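Side-chain contacts in glyoxalase-like domain protein (Staphylococcus aureus, PDB 3P8A), which is of uncharacterised function but belongs to the glyoxalase-like (VOC) family, whose members are often metal-dependent enzymes, so a related role is possible: residues A[215-220]-A[225-230]; A[206-211]-A[233-238]; A[50-55]-A[74-79]. One frame throughout, in Å; residues are numbered along the deposited sequence.

Interaction 1 of 3, residues A[215-220]-A[225-230]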
loop_
_atom_site.group_PDB
_atom_site.type_symbol
_atom_site.label_atom_id
_atom_site.label_comp_id
_atom_site.label_asym_id
_atom_site.label_seq_id
_atom_site.Cartn_x
_atom_site.Cartn_y
_atom_site.Cartn_z
ATOM N N ASP A 215 -16.977 3.870 4.444
ATOM C CA ASP A 215 -18.398 3.851 4.094
ATOM C C ASP A 215 -18.619 2.670 3.136
ATOM O O ASP A 215 -17.690 2.284 2.423
ATOM C CB ASP A 215 -18.822 5.166 3.408
ATOM C CG ASP A 215 -18.873 6.420 4.293
ATOM O OD1 ASP A 215 -19.275 6.304 5.475
ATOM O OD2 ASP A 215 -18.572 7.518 3.783
ATOM N N ILE A 216 -19.822 2.068 3.182
ATOM C CA ILE A 216 -20.225 0.963 2.315
ATOM C C ILE A 216 -20.803 1.600 1.065
ATOM O O ILE A 216 -21.665 2.474 1.155
ATOM C CB ILE A 216 -21.238 -0.015 2.985
ATOM C CG1 ILE A 216 -20.695 -0.582 4.306
ATOM C CG2 ILE A 216 -21.653 -1.165 2.033
ATOM C CD1 ILE A 216 -21.726 -0.690 5.406
ATOM N N VAL A 217 -20.341 1.147 -0.095
ATOM C CA VAL A 217 -20.778 1.648 -1.394
ATOM C C VAL A 217 -21.724 0.628 -2.069
ATOM O O VAL A 217 -22.752 1.003 -2.616
ATOM C CB VAL A 217 -19.522 1.961 -2.260
ATOM C CG1 VAL A 217 -19.882 2.293 -3.700
ATOM C CG2 VAL A 217 -18.707 3.087 -1.650
ATOM N N GLU A 218 -21.351 -0.647 -2.059
ATOM C CA GLU A 218 -22.077 -1.693 -2.750
ATOM C C GLU A 218 -21.864 -3.004 -2.050
ATOM O O GLU A 218 -20.778 -3.273 -1.558
ATOM C CB GLU A 218 -21.594 -1.777 -4.221
ATOM C CG GLU A 218 -21.984 -3.050 -4.992
ATOM C CD GLU A 218 -23.437 -3.157 -5.401
ATOM O OE1 GLU A 218 -24.116 -2.107 -5.394
ATOM O OE2 GLU A 218 -23.893 -4.269 -5.764
ATOM N N GLU A 219 -22.919 -3.827 -2.007
ATOM C CA GLU A 219 -22.881 -5.144 -1.414
ATOM C C GLU A 219 -23.694 -6.084 -2.303
ATOM O O GLU A 219 -24.847 -5.774 -2.633
ATOM C CB GLU A 219 -23.478 -5.073 -0.001
ATOM C CG GLU A 219 -23.819 -6.432 0.600
ATOM C CD GLU A 219 -22.685 -7.398 0.870
ATOM O OE1 GLU A 219 -22.963 -8.617 0.878
ATOM O OE2 GLU A 219 -21.553 -6.947 1.165
ATOM N N ASN A 220 -23.094 -7.220 -2.697
ATOM C CA ASN A 220 -23.776 -8.237 -3.512
ATOM C C ASN A 220 -23.187 -9.632 -3.241
ATOM O O ASN A 220 -22.363 -9.760 -2.337
ATOM C CB ASN A 220 -23.798 -7.852 -4.994
ATOM C CG ASN A 220 -22.436 -7.691 -5.604
ATOM O OD1 ASN A 220 -21.703 -8.654 -5.758
ATOM N ND2 ASN A 220 -22.084 -6.471 -5.981
ATOM N N ASP A 225 -17.972 -3.033 -2.147
ATOM C CA ASP A 225 -17.155 -1.846 -2.420
ATOM C C ASP A 225 -17.151 -0.965 -1.186
ATOM O O ASP A 225 -18.203 -0.700 -0.594
ATOM C CB ASP A 225 -17.674 -1.057 -3.612
ATOM C CG ASP A 225 -17.399 -1.729 -4.931
ATOM O OD1 ASP A 225 -16.485 -2.576 -4.981
ATOM O OD2 ASP A 225 -18.107 -1.421 -5.906
ATOM N N LEU A 226 -15.967 -0.561 -0.773
ATOM C CA LEU A 226 -15.777 0.323 0.381
ATOM C C LEU A 226 -15.092 1.620 -0.072
ATOM O O LEU A 226 -14.436 1.638 -1.105
ATOM C CB LEU A 226 -14.955 -0.397 1.452
ATOM C CG LEU A 226 -15.551 -1.687 2.040
ATOM C CD1 LEU A 226 -14.637 -2.273 3.096
ATOM C CD2 LEU A 226 -16.930 -1.455 2.609
ATOM N N ILE A 227 -15.289 2.717 0.671
ATOM C CA ILE A 227 -14.651 3.985 0.356
ATOM C C ILE A 227 -14.226 4.673 1.653
ATOM O O ILE A 227 -14.936 4.584 2.654
ATOM C CB ILE A 227 -15.534 4.895 -0.568
ATOM C CG1 ILE A 227 -14.680 5.983 -1.282
ATOM C CG2 ILE A 227 -16.770 5.488 0.175
ATOM C CD1 ILE A 227 -15.399 6.852 -2.449
ATOM N N LEU A 228 -13.075 5.372 1.639
ATOM C CA LEU A 228 -12.652 6.153 2.800
ATOM C C LEU A 228 -13.502 7.418 2.786
ATOM O O LEU A 228 -13.903 7.871 1.718
ATOM C CB LEU A 228 -11.177 6.523 2.691
ATOM C CG LEU A 228 -10.174 5.426 2.923
ATOM C CD1 LEU A 228 -8.856 5.772 2.253
ATOM C CD2 LEU A 228 -9.968 5.170 4.412
ATOM N N LYS A 229 -13.792 7.990 3.958
ATOM C CA LYS A 229 -14.619 9.206 4.037
ATOM C C LYS A 229 -14.002 10.425 3.341
ATOM O O LYS A 229 -14.744 11.292 2.858
ATOM C CB LYS A 229 -14.940 9.547 5.503
ATOM C CG LYS A 229 -16.089 8.726 6.045
ATOM C CD LYS A 229 -16.128 8.722 7.569
ATOM C CE LYS A 229 -17.395 8.089 8.088
ATOM N NZ LYS A 229 -17.551 6.673 7.662
ATOM N N ASN A 230 -12.653 10.477 3.278
ATOM C CA ASN A 230 -11.907 11.623 2.746
ATOM C C ASN A 230 -11.064 11.345 1.516
ATOM O O ASN A 230 -10.091 12.060 1.255
ATOM C CB ASN A 230 -11.066 12.252 3.878
ATOM C CG ASN A 230 -11.903 12.605 5.084
ATOM O OD1 ASN A 230 -12.666 13.569 5.065
ATOM N ND2 ASN A 230 -11.883 11.749 6.098
HETATM O O HOH W 1 -17.223 8.588 1.760
#
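Asp215 and Ile227 form an antiparallel hydrogen-bonded pair at the open end of the β-hairpin made by strands 215-219 and 223-227, with Asp215 on an edge strand of its sheet. Asp215 N donates to Ile227 O at 2.8 Å, and Ile227 N returns a bond to Asp215 O. On the same face of the sheet, Asp215 CB rests 3.8 Å from Ile227 CG2, the methyl branch that also meets Val217 CG2 at 3.6 Å; Tyr234 of the next strand adjoins both Val217 and Ile227. Asp215 turns its carboxylate back beside its own backbone N (chi1 -70°), where Lys229 crosses it at about a right angle. Lys229 bends at its last torsion to bring NZ within 2.8 Å of Asp215 OD1, a salt bridge approached from above the carboxylate plane, 54° out of it, and the same ammonium also bonds Asp213 O. Further along, Asp225 sits opposite both Val217 and Glu218, a classic β-bulge. Its carbonyl O accepts a bond from Val217 N at 2.9 Å and a weak one from Glu218 N at 3.5 Å, while Asp225 N donates to Glu218 O. Asp225 CB lies 3.8 Å from Val217 CB, and its buried carboxylate is paired with Arg236 on the neighbouring strand. Back at the open end, Asp215 OD2 accepts a bond from a water 2.7 Å away, which also donates weakly to Leu228 O.

Interaction 2 of 3, residues A[206-211]-A[233-238]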
loop_
_atom_site.group_PDB
_atom_site.type_symbol
_atom_site.label_atom_id
_atom_site.label_comp_id
_atom_site.label_asym_id
_atom_site.label_seq_id
_atom_site.Cartn_x
_atom_site.Cartn_y
_atom_site.Cartn_z
ATOM N N SER A 206 -15.850 -6.186 7.692
ATOM C CA SER A 206 -16.115 -5.877 9.101
ATOM C C SER A 206 -14.891 -5.206 9.736
ATOM O O SER A 206 -15.034 -4.158 10.369
ATOM C CB SER A 206 -16.512 -7.152 9.856
ATOM O OG SER A 206 -16.551 -6.947 11.259
ATOM N N ASN A 207 -13.687 -5.776 9.515
ATOM C CA ASN A 207 -12.427 -5.251 10.032
ATOM C C ASN A 207 -12.082 -3.899 9.445
ATOM O O ASN A 207 -11.700 -3.010 10.198
ATOM C CB ASN A 207 -11.261 -6.217 9.765
ATOM C CG ASN A 207 -11.250 -7.394 10.694
ATOM O OD1 ASN A 207 -11.905 -7.388 11.733
ATOM N ND2 ASN A 207 -10.521 -8.430 10.321
ATOM N N TRP A 208 -12.187 -3.748 8.110
ATOM C CA TRP A 208 -11.863 -2.491 7.436
ATOM C C TRP A 208 -12.847 -1.381 7.778
ATOM O O TRP A 208 -12.432 -0.227 7.906
ATOM C CB TRP A 208 -11.749 -2.677 5.932
ATOM C CG TRP A 208 -10.495 -3.380 5.471
ATOM C CD1 TRP A 208 -9.819 -4.376 6.113
ATOM C CD2 TRP A 208 -9.870 -3.232 4.194
ATOM N NE1 TRP A 208 -8.770 -4.820 5.334
ATOM C CE2 TRP A 208 -8.772 -4.127 4.153
ATOM C CE3 TRP A 208 -10.095 -2.389 3.093
ATOM C CZ2 TRP A 208 -7.909 -4.203 3.052
ATOM C CZ3 TRP A 208 -9.230 -2.452 2.008
ATOM C CH2 TRP A 208 -8.157 -3.354 1.990
ATOM N N LEU A 209 -14.133 -1.709 7.973
ATOM C CA LEU A 209 -15.099 -0.668 8.400
ATOM C C LEU A 209 -14.757 -0.146 9.804
ATOM O O LEU A 209 -14.814 1.061 10.047
ATOM C CB LEU A 209 -16.535 -1.196 8.392
ATOM C CG LEU A 209 -17.147 -1.475 7.031
ATOM C CD1 LEU A 209 -18.373 -2.347 7.169
ATOM C CD2 LEU A 209 -17.452 -0.194 6.281
ATOM N N LYS A 210 -14.336 -1.060 10.685
ATOM C CA LYS A 210 -13.978 -0.808 12.069
ATOM C C LYS A 210 -12.703 0.016 12.162
ATOM O O LYS A 210 -12.716 1.094 12.767
ATOM C CB LYS A 210 -13.791 -2.143 12.788
ATOM C CG LYS A 210 -14.016 -2.093 14.291
ATOM C CD LYS A 210 -13.717 -3.432 14.967
ATOM C CE LYS A 210 -14.836 -4.460 14.893
ATOM N NZ LYS A 210 -15.911 -4.198 15.881
ATOM N N TRP A 211 -11.614 -0.468 11.531
ATOM C CA TRP A 211 -10.300 0.159 11.562
ATOM C C TRP A 211 -10.167 1.459 10.765
ATOM O O TRP A 211 -9.483 2.379 11.210
ATOM C CB TRP A 211 -9.236 -0.825 11.079
ATOM C CG TRP A 211 -9.175 -2.141 11.800
ATOM C CD1 TRP A 211 -9.455 -2.377 13.115
ATOM C CD2 TRP A 211 -8.652 -3.370 11.275
ATOM N NE1 TRP A 211 -9.194 -3.694 13.426
ATOM C CE2 TRP A 211 -8.698 -4.325 12.315
ATOM C CE3 TRP A 211 -8.189 -3.768 10.004
ATOM C CZ2 TRP A 211 -8.316 -5.654 12.125
ATOM C CZ3 TRP A 211 -7.798 -5.082 9.819
ATOM C CH2 TRP A 211 -7.863 -6.011 10.866
ATOM N N ILE A 233 -10.846 6.910 -3.842
ATOM C CA ILE A 233 -10.463 5.553 -4.262
ATOM C C ILE A 233 -11.487 4.529 -3.750
ATOM O O ILE A 233 -11.822 4.537 -2.559
ATOM C CB ILE A 233 -9.032 5.149 -3.754
ATOM C CG1 ILE A 233 -7.901 6.157 -4.045
ATOM C CG2 ILE A 233 -8.639 3.701 -4.097
ATOM C CD1 ILE A 233 -7.718 6.586 -5.377
ATOM N N TYR A 234 -11.921 3.610 -4.619
ATOM C CA TYR A 234 -12.792 2.526 -4.180
ATOM C C TYR A 234 -11.935 1.348 -3.760
ATOM O O TYR A 234 -10.846 1.159 -4.299
ATOM C CB TYR A 234 -13.810 2.138 -5.260
ATOM C CG TYR A 234 -14.823 3.234 -5.469
ATOM C CD1 TYR A 234 -15.961 3.316 -4.676
ATOM C CD2 TYR A 234 -14.579 4.272 -6.366
ATOM C CE1 TYR A 234 -16.869 4.355 -4.822
ATOM C CE2 TYR A 234 -15.483 5.315 -6.520
ATOM C CZ TYR A 234 -16.622 5.360 -5.735
ATOM O OH TYR A 234 -17.530 6.383 -5.869
ATOM N N PHE A 235 -12.399 0.607 -2.763
ATOM C CA PHE A 235 -11.765 -0.600 -2.253
ATOM C C PHE A 235 -12.752 -1.715 -2.472
ATOM O O PHE A 235 -13.803 -1.755 -1.823
ATOM C CB PHE A 235 -11.376 -0.464 -0.763
ATOM C CG PHE A 235 -10.380 0.641 -0.576
ATOM C CD1 PHE A 235 -9.033 0.447 -0.894
ATOM C CD2 PHE A 235 -10.799 1.924 -0.224
ATOM C CE1 PHE A 235 -8.113 1.495 -0.781
ATOM C CE2 PHE A 235 -9.875 2.974 -0.131
ATOM C CZ PHE A 235 -8.543 2.749 -0.407
ATOM N N ARG A 236 -12.465 -2.573 -3.452
ATOM C CA ARG A 236 -13.342 -3.671 -3.756
ATOM C C ARG A 236 -12.795 -4.934 -3.144
ATOM O O ARG A 236 -11.675 -5.331 -3.471
ATOM C CB ARG A 236 -13.549 -3.810 -5.290
ATOM C CG ARG A 236 -14.438 -5.017 -5.657
ATOM C CD ARG A 236 -14.894 -4.958 -7.086
ATOM N NE ARG A 236 -15.824 -3.848 -7.273
ATOM C CZ ARG A 236 -16.462 -3.561 -8.399
ATOM N NH1 ARG A 236 -16.272 -4.297 -9.483
ATOM N NH2 ARG A 236 -17.304 -2.541 -8.445
ATOM N N ILE A 237 -13.575 -5.549 -2.241
ATOM C CA ILE A 237 -13.257 -6.833 -1.599
ATOM C C ILE A 237 -14.182 -7.825 -2.283
ATOM O O ILE A 237 -15.400 -7.677 -2.221
ATOM C CB ILE A 237 -13.481 -6.843 -0.048
ATOM C CG1 ILE A 237 -12.957 -5.558 0.682
ATOM C CG2 ILE A 237 -12.994 -8.156 0.617
ATOM C CD1 ILE A 237 -11.444 -5.235 0.570
ATOM N N GLU A 238 -13.606 -8.777 -3.006
ATOM C CA GLU A 238 -14.381 -9.773 -3.696
ATOM C C GLU A 238 -14.029 -11.172 -3.243
ATOM O O GLU A 238 -12.906 -11.444 -2.815
ATOM C CB GLU A 238 -14.359 -9.599 -5.223
ATOM C CG GLU A 238 -13.006 -9.680 -5.894
ATOM C CD GLU A 238 -13.043 -9.457 -7.393
ATOM O OE1 GLU A 238 -12.120 -9.947 -8.080
ATOM O OE2 GLU A 238 -13.968 -8.766 -7.878
#
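Trp208 drives the six-membered end of its indole from the helix toward strand 234-239, where Ile237 and Phe235 receive it in different ways. Ile237 comes over one face: its terminal methyl CD1 stands 4.0 Å from the centroid of the six-membered ring and only 17° off the ring normal, a CH-pi contact. The methyl leans toward the rim, so its closest atom is Trp208 CZ3, 3.8 Å from Ile237 CD1. Phe235 instead meets the indole at its edge, Trp208 CZ3 lying 4.0 Å from Phe235 CB near the indole plane. The same carbon approaches the phenyl ring obliquely, 4.1 Å from Phe235 CD1, and the two side chains cross at about a right angle.

Helix 201-212 and strand 234-239 belong to a βαβββ unit, the hallmark of the VOC fold, in which strand 189-198 leads into the helix and strands 215-219, 223-227 and 234-239 follow. The contact packs the helix against its sheet through apolar groups alone. With CG held beside the backbone N (chi1 -74°), the indole extends from the helix to the strand across a CA separation of 9.9 Å between Trp208 and Phe235. All three side chains are buried. Trp208 also makes an edge-to-face contact with Phe212 one turn on, and touches Leu226 of the adjoining strand. Ile110, from strand 106-113 of the other sheet, touches both Trp208 and Phe235.

Interaction 3 of 3, residues A[50-55]-A[74-79]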
loop_
_atom_site.group_PDB
_atom_site.type_symbol
_atom_site.label_atom_id
_atom_site.label_comp_id
_atom_site.label_asym_id
_atom_site.label_seq_id
_atom_site.Cartn_x
_atom_site.Cartn_y
_atom_site.Cartn_z
ATOM N N GLY A 50 14.302 4.951 -5.410
ATOM C CA GLY A 50 13.965 5.420 -4.073
ATOM C C GLY A 50 15.176 5.449 -3.175
ATOM O O GLY A 50 16.119 6.204 -3.413
ATOM N N GLY A 51 15.150 4.608 -2.160
ATOM C CA GLY A 51 16.235 4.496 -1.196
ATOM C C GLY A 51 16.239 3.145 -0.529
ATOM O O GLY A 51 15.460 2.274 -0.898
ATOM N N TYR A 52 17.088 2.985 0.481
ATOM C CA TYR A 52 17.280 1.766 1.254
ATOM C C TYR A 52 16.722 1.955 2.664
ATOM O O TYR A 52 16.928 3.007 3.274
ATOM C CB TYR A 52 18.787 1.449 1.302
ATOM C CG TYR A 52 19.189 0.168 2.000
ATOM C CD1 TYR A 52 19.692 0.187 3.303
ATOM C CD2 TYR A 52 19.189 -1.047 1.321
ATOM C CE1 TYR A 52 20.150 -0.981 3.920
ATOM C CE2 TYR A 52 19.623 -2.221 1.932
ATOM C CZ TYR A 52 20.091 -2.185 3.238
ATOM O OH TYR A 52 20.539 -3.333 3.835
ATOM N N HIS A 53 15.972 0.953 3.156
ATOM C CA HIS A 53 15.394 0.930 4.492
ATOM C C HIS A 53 16.401 0.137 5.339
ATOM O O HIS A 53 16.414 -1.098 5.282
ATOM C CB HIS A 53 13.999 0.247 4.498
ATOM C CG HIS A 53 12.992 0.863 3.571
ATOM N ND1 HIS A 53 12.487 0.157 2.485
ATOM C CD2 HIS A 53 12.404 2.080 3.613
ATOM C CE1 HIS A 53 11.620 0.968 1.904
ATOM N NE2 HIS A 53 11.522 2.130 2.561
ATOM N N HIS A 54 17.301 0.858 6.061
ATOM C CA HIS A 54 18.372 0.238 6.850
ATOM C C HIS A 54 17.923 -0.796 7.852
ATOM O O HIS A 54 18.589 -1.811 7.976
ATOM C CB HIS A 54 19.325 1.260 7.497
ATOM C CG HIS A 54 20.617 0.627 7.927
ATOM N ND1 HIS A 54 21.696 0.528 7.061
ATOM C CD2 HIS A 54 20.931 0.001 9.091
ATOM C CE1 HIS A 54 22.636 -0.125 7.732
ATOM N NE2 HIS A 54 22.223 -0.459 8.961
ATOM N N LYS A 55 16.788 -0.564 8.530
ATOM C CA LYS A 55 16.229 -1.491 9.523
ATOM C C LYS A 55 15.892 -2.870 8.948
ATOM O O LYS A 55 16.013 -3.871 9.658
ATOM C CB LYS A 55 14.929 -0.927 10.090
ATOM C CG LYS A 55 15.075 0.165 11.129
ATOM C CD LYS A 55 13.749 0.912 11.343
ATOM C CE LYS A 55 12.637 0.078 11.944
ATOM N NZ LYS A 55 12.923 -0.338 13.347
ATOM N N ASP A 74 12.031 -4.412 -3.076
ATOM C CA ASP A 74 12.857 -5.615 -3.152
ATOM C C ASP A 74 13.779 -5.705 -1.920
ATOM O O ASP A 74 13.910 -4.743 -1.184
ATOM C CB ASP A 74 13.663 -5.642 -4.455
ATOM C CG ASP A 74 14.308 -6.976 -4.874
ATOM O OD1 ASP A 74 13.996 -8.033 -4.244
ATOM O OD2 ASP A 74 15.030 -6.982 -5.885
ATOM N N VAL A 75 14.404 -6.856 -1.715
ATOM C CA VAL A 75 15.301 -7.093 -0.598
ATOM C C VAL A 75 16.744 -7.213 -1.077
ATOM O O VAL A 75 17.042 -8.009 -1.972
ATOM C CB VAL A 75 14.827 -8.265 0.313
ATOM C CG1 VAL A 75 14.284 -9.442 -0.491
ATOM C CG2 VAL A 75 15.904 -8.711 1.303
ATOM N N GLU A 76 17.615 -6.377 -0.508
ATOM C CA GLU A 76 19.051 -6.355 -0.770
ATOM C C GLU A 76 19.777 -7.244 0.253
ATOM O O GLU A 76 20.657 -8.024 -0.123
ATOM C CB GLU A 76 19.583 -4.908 -0.767
ATOM C CG GLU A 76 21.089 -4.736 -0.567
ATOM C CD GLU A 76 22.025 -5.462 -1.521
ATOM O OE1 GLU A 76 21.639 -5.688 -2.692
ATOM O OE2 GLU A 76 23.149 -5.807 -1.091
ATOM N N ASN A 77 19.421 -7.100 1.540
ATOM C CA ASN A 77 20.012 -7.859 2.641
ATOM C C ASN A 77 18.988 -8.836 3.259
ATOM O O ASN A 77 18.297 -8.498 4.218
ATOM C CB ASN A 77 20.639 -6.907 3.682
ATOM C CG ASN A 77 21.411 -7.582 4.798
ATOM O OD1 ASN A 77 21.391 -8.795 4.964
ATOM N ND2 ASN A 77 22.067 -6.803 5.635
ATOM N N ASN A 78 18.923 -10.054 2.699
ATOM C CA ASN A 78 18.036 -11.148 3.087
ATOM C C ASN A 78 18.227 -11.660 4.496
ATOM O O ASN A 78 17.254 -12.091 5.111
ATOM C CB ASN A 78 18.143 -12.312 2.103
ATOM C CG ASN A 78 17.662 -11.953 0.730
ATOM O OD1 ASN A 78 16.454 -11.955 0.456
ATOM N ND2 ASN A 78 18.597 -11.592 -0.149
ATOM N N GLU A 79 19.476 -11.722 4.974
ATOM C CA GLU A 79 19.750 -12.211 6.327
ATOM C C GLU A 79 19.192 -11.236 7.388
ATOM O O GLU A 79 18.599 -11.680 8.376
ATOM C CB GLU A 79 21.238 -12.563 6.546
ATOM C CG GLU A 79 22.241 -11.952 5.572
ATOM C CD GLU A 79 22.248 -12.456 4.138
ATOM O OE1 GLU A 79 22.498 -13.666 3.925
ATOM O OE2 GLU A 79 22.023 -11.628 3.224
#
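The Tyr52 ring is met at its edge, near its plane, by Glu76 CB, with His54 ND1, two residues on in the same segment, also lying in plane at the rim; across this contact neither ring face takes part. Tyr52 CE2 is the touching atom, 3.8 Å from Glu76 CB and likewise 3.8 Å from Glu76 CG. Glu76 bends at its second torsion and carries its acid group away from the tyrosine after the aliphatic part has made the contact; the ring and carboxylate planes are 53° apart. Beyond the ring, the phenol oxygen reaches Asn77: Tyr52 OH lies 3.6 Å from Asn77 CB. The amide plane of Asn77 is nearly coplanar with the ring, 21° away, but the contact is one of packing, without a hydrogen bond between the segments.

Strand 48-53 is an edge strand of the eight-stranded mixed sheet of the glyoxalase-like fold, and strand 58-64 separates it from strand 69-75. Tyr52 reaches past the intervening strand, with CG opposite the backbone N (chi1 -177°), to the chain where strand 69-75 gives way to helix 78-84. Asn77 is the N-cap of that helix, its OD1 accepting a bond from Lys80 N. The backbones of Glu76 and Asn77 bond to Gly57, in the turn leading into strand 58-64, while the Glu76 side chain also touches Phe59.

Interactions 1 and 2 share one sheet and lie side by side, their centres about 7 Å apart. Strands 223-227 and 234-239 are neighbours, tied by the probable hydrogen bond of Leu226 N to Phe235 O (2.7 Å) and the salt bridge of Asp225 OD1 to Arg236 NE (2.7 Å). Interaction 3 belongs to the other sheet, on the opposite side of the chain's centre: its centre is about 35 Å from that of interaction 1 and about 30 Å from that of interaction 2. Interactions 1 and 3 each involve an outermost strand. No active site is established; beside Tyr52, His53 binds a glycerol, probably from the crystallisation liquor, which may mark a pocket.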